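Local coordinates for TRAP dicarboxylate transporter, DctP subunit (Anaerococcus prevoti, PDB 4N91), which binds D-glucuronate, in both its alpha and beta forms, and probably serves as the solute-binding subunit of a TRAP transporter, at residues Tyr157-Pro162 with Gly226-Tyr231. Numbering follows the deposited sequence.
Sequences YTKDKP and GEVCKY
Thr158 and Tyr231 form an antiparallel hydrogen-bonded pair where strand 154-158 ends and strand 231-238 begins, the two inner strands of the four-stranded mixed sheet of this solute-binding fold. Thr158 N donates to Tyr231 O at 3.0 Å, and the return bond from Tyr231 N to Thr158 O is weak. Both side chains project from the same sheet face and cross at about a right angle. The Tyr231 ring packs against the turn that follows Thr158: Pro162 CD sits over the ring centre in a CH-pi contact, 4.0 Å from the centroid, while Lys159 O lies at the ring edge. Thr158 OG1, placed between the backbone N and carbonyl carbon (chi1 52°), donates to Lys161 O at 2.7 Å from above the carbonyl plane and so ties the turn back to the strand. Cys229 CB touches Tyr157 CD2 at 3.7 Å, its SG in the ring plane at the edge, a sulfur-aromatic contact; Tyr157 OH is hydrogen-bonded to His225 ND1. Lys159 CD lies 3.5 Å from Val228 CG1. A water accepts from Lys230 N and donates to Lys159 O and Val228 O. Backbone bonds, CH-pi contact and water thus join the strand ends, and Tyr157, its side chain about 4 Å from that of sugar-binding Asn215, is consistent with a second-shell position.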
ATOM      1  N   TYR A 157      -8.172  12.087   6.745  1.00 11.85           N
ATOM      2  CA  TYR A 157      -9.251  12.093   7.730  1.00 11.12           C
ATOM      3  C   TYR A 157      -8.715  12.679   9.026  1.00 11.09           C
ATOM      4  O   TYR A 157      -7.547  12.524   9.382  1.00 13.19           O
ATOM      5  CB  TYR A 157      -9.860  10.708   7.954  1.00 10.63           C
ATOM      6  CG  TYR A 157      -8.899   9.547   8.193  1.00 11.39           C
ATOM      7  CD1 TYR A 157      -8.374   8.828   7.128  1.00 12.24           C
ATOM      8  CD2 TYR A 157      -8.542   9.155   9.482  1.00 12.35           C
ATOM      9  CE1 TYR A 157      -7.536   7.742   7.334  1.00 11.87           C
ATOM     10  CE2 TYR A 157      -7.697   8.092   9.699  1.00 12.44           C
ATOM     11  CZ  TYR A 157      -7.202   7.377   8.619  1.00 12.10           C
ATOM     12  OH  TYR A 157      -6.376   6.290   8.811  1.00 13.20           O
ATOM     13  N   THR A 158      -9.591  13.396   9.719  1.00 12.84           N
ATOM     14  CA  THR A 158      -9.209  14.149  10.875  1.00 11.78           C
ATOM     15  C   THR A 158     -10.283  14.063  11.959  1.00 13.47           C
ATOM     16  O   THR A 158     -11.428  13.708  11.701  1.00 14.12           O
ATOM     17  CB  THR A 158      -9.045  15.621  10.486  1.00 15.92           C
ATOM     18  OG1 THR A 158     -10.236  16.033   9.808  1.00 17.49           O
ATOM     19  CG2 THR A 158      -7.850  15.835   9.551  1.00 17.30           C
ATOM     20  N   LYS A 159      -9.879  14.406  13.176  1.00 15.95           N
ATOM     21  CA  LYS A 159     -10.755  14.385  14.337  1.00 13.06           C
ATOM     22  C   LYS A 159     -11.580  15.645  14.521  1.00 15.58           C
ATOM     23  O   LYS A 159     -12.799  15.568  14.707  1.00 19.34           O
ATOM     24  CB  LYS A 159      -9.888  14.156  15.588  1.00 17.53           C
ATOM     25  CG  LYS A 159     -10.671  14.136  16.889  1.00 25.64           C
ATOM     26  CD  LYS A 159      -9.785  13.627  18.016  1.00 34.93           C
ATOM     27  CE  LYS A 159     -10.556  13.460  19.313  1.00 45.48           C
ATOM     28  NZ  LYS A 159     -11.078  14.765  19.756  1.00 49.64           N
ATOM     29  N   ASP A 160     -10.915  16.790  14.538  1.00 17.06           N
ATOM     30  CA  ASP A 160     -11.531  18.021  15.043  1.00 20.62           C
ATOM     31  C   ASP A 160     -12.032  18.948  13.984  1.00 24.44           C
ATOM     32  O   ASP A 160     -13.041  19.612  14.190  1.00 29.18           O
ATOM     33  CB  ASP A 160     -10.546  18.792  15.920  1.00 27.09           C
ATOM     34  CG  ASP A 160     -10.336  18.129  17.277  1.00 41.80           C
ATOM     35  OD1 ASP A 160     -11.273  17.447  17.757  1.00 44.14           O
ATOM     36  OD2 ASP A 160      -9.236  18.282  17.848  1.00 50.93           O
ATOM     37  N   LYS A 161     -11.311  19.059  12.882  1.00 23.67           N
ATOM     38  CA  LYS A 161     -11.721  20.002  11.858  1.00 35.78           C
ATOM     39  C   LYS A 161     -11.702  19.358  10.495  1.00 24.07           C
ATOM     40  O   LYS A 161     -10.753  18.661  10.137  1.00 24.53           O
ATOM     41  CB  LYS A 161     -10.816  21.226  11.845  1.00 45.59           C
ATOM     42  CG  LYS A 161     -10.887  22.057  13.118  1.00 49.23           C
ATOM     43  CD  LYS A 161      -9.507  22.543  13.507  1.00 50.95           C
ATOM     44  CE  LYS A 161      -8.525  21.375  13.544  1.00 47.08           C
ATOM     45  NZ  LYS A 161      -7.589  21.459  14.688  1.00 48.44           N
ATOM     46  N   PRO A 162     -12.748  19.616   9.714  1.00 16.52           N
ATOM     47  CA  PRO A 162     -12.793  19.051   8.375  1.00 16.30           C
ATOM     48  C   PRO A 162     -11.738  19.649   7.454  1.00 18.81           C
ATOM     49  O   PRO A 162     -11.398  20.826   7.564  1.00 22.81           O
ATOM     50  CB  PRO A 162     -14.209  19.418   7.894  1.00 17.81           C
ATOM     51  CG  PRO A 162     -14.600  20.585   8.705  1.00 23.22           C
ATOM     52  CD  PRO A 162     -13.982  20.372  10.034  1.00 20.76           C
ATOM     53  N   GLY A 226     -12.198   5.396  12.455  1.00 14.35           N
ATOM     54  CA  GLY A 226     -13.443   6.146  12.404  1.00 15.52           C
ATOM     55  C   GLY A 226     -14.128   6.297  13.741  1.00 17.38           C
ATOM     56  O   GLY A 226     -15.105   7.057  13.869  1.00 18.52           O
ATOM     57  N   GLU A 227     -13.608   5.623  14.762  1.00 16.17           N
ATOM     58  CA  GLU A 227     -14.113   5.826  16.125  1.00 16.17           C
ATOM     59  C   GLU A 227     -13.685   7.201  16.625  1.00 16.68           C
ATOM     60  O   GLU A 227     -14.395   7.833  17.413  1.00 22.72           O
ATOM     61  CB  GLU A 227     -13.586   4.743  17.077  1.00 18.09           C
ATOM     62  CG  GLU A 227     -14.100   3.367  16.800  1.00 25.24           C
ATOM     63  CD  GLU A 227     -13.529   2.334  17.764  1.00 39.24           C
ATOM     64  OE1 GLU A 227     -12.914   2.740  18.780  1.00 40.01           O
ATOM     65  OE2 GLU A 227     -13.697   1.121  17.500  1.00 48.67           O
ATOM     66  N   VAL A 228     -12.509   7.656  16.184  1.00 14.26           N
ATOM     67  CA  VAL A 228     -11.963   8.925  16.595  1.00 14.96           C
ATOM     68  C   VAL A 228     -12.136   9.987  15.515  1.00 19.71           C
ATOM     69  O   VAL A 228     -12.485  11.124  15.813  1.00 19.74           O
ATOM     70  CB  VAL A 228     -10.461   8.805  16.892  1.00 20.70           C
ATOM     71  CG1 VAL A 228      -9.855  10.191  17.145  1.00 24.67           C
ATOM     72  CG2 VAL A 228     -10.214   7.851  18.056  1.00 30.38           C
ATOM     73  N   CYS A 229     -11.896   9.615  14.251  1.00 15.02           N
ATOM     74  CA  CYS A 229     -11.935  10.577  13.149  1.00 11.41           C
ATOM     75  C   CYS A 229     -13.193  10.483  12.344  1.00 14.24           C
ATOM     76  O   CYS A 229     -13.432   9.477  11.671  1.00 18.08           O
ATOM     77  CB  CYS A 229     -10.763  10.391  12.184  1.00 15.12           C
ATOM     78  SG  CYS A 229      -9.166  10.741  12.971  1.00 16.88           S
ATOM     79  N   LYS A 230     -14.019  11.530  12.398  1.00 13.40           N
ATOM     80  CA  LYS A 230     -15.289  11.473  11.705  1.00 13.01           C
ATOM     81  C   LYS A 230     -15.365  12.347  10.462  1.00 15.13           C
ATOM     82  O   LYS A 230     -16.441  12.494   9.894  1.00 19.65           O
ATOM     83  CB  LYS A 230     -16.445  11.870  12.630  1.00 15.72           C
ATOM     84  CG  LYS A 230     -16.477  11.207  13.995  1.00 27.48           C
ATOM     85  CD  LYS A 230     -16.952   9.784  13.911  1.00 28.15           C
ATOM     86  CE  LYS A 230     -17.258   9.266  15.330  1.00 26.57           C
ATOM     87  NZ  LYS A 230     -17.286   7.807  15.342  1.00 26.79           N
ATOM     88  N   TYR A 231     -14.254  12.980  10.082  1.00 13.52           N
ATOM     89  CA  TYR A 231     -14.222  13.761   8.844  1.00 11.39           C
ATOM     90  C   TYR A 231     -13.270  13.083   7.858  1.00 12.89           C
ATOM     91  O   TYR A 231     -12.057  13.083   8.065  1.00 16.36           O
ATOM     92  CB  TYR A 231     -13.748  15.188   9.084  1.00 15.13           C
ATOM     93  CG  TYR A 231     -14.601  15.978  10.051  1.00 12.40           C
ATOM     94  CD1 TYR A 231     -15.858  16.452   9.683  1.00 13.66           C
ATOM     95  CD2 TYR A 231     -14.150  16.265  11.319  1.00 14.38           C
ATOM     96  CE1 TYR A 231     -16.624  17.176  10.570  1.00 15.58           C
ATOM     97  CE2 TYR A 231     -14.926  16.983  12.218  1.00 14.95           C
ATOM     98  CZ  TYR A 231     -16.158  17.420  11.843  1.00 13.98           C
ATOM     99  OH  TYR A 231     -16.900  18.179  12.741  1.00 15.88           O
TER
HETATM  100  O   HOH W   1     -11.161  15.851   6.909  1.00 20.40           O
HETATM  101  O   HOH W   2     -14.227  13.367  14.588  1.00 19.94           O
HETATM  102  O   HOH W   3     -16.051  18.649  15.055  1.00 34.53           O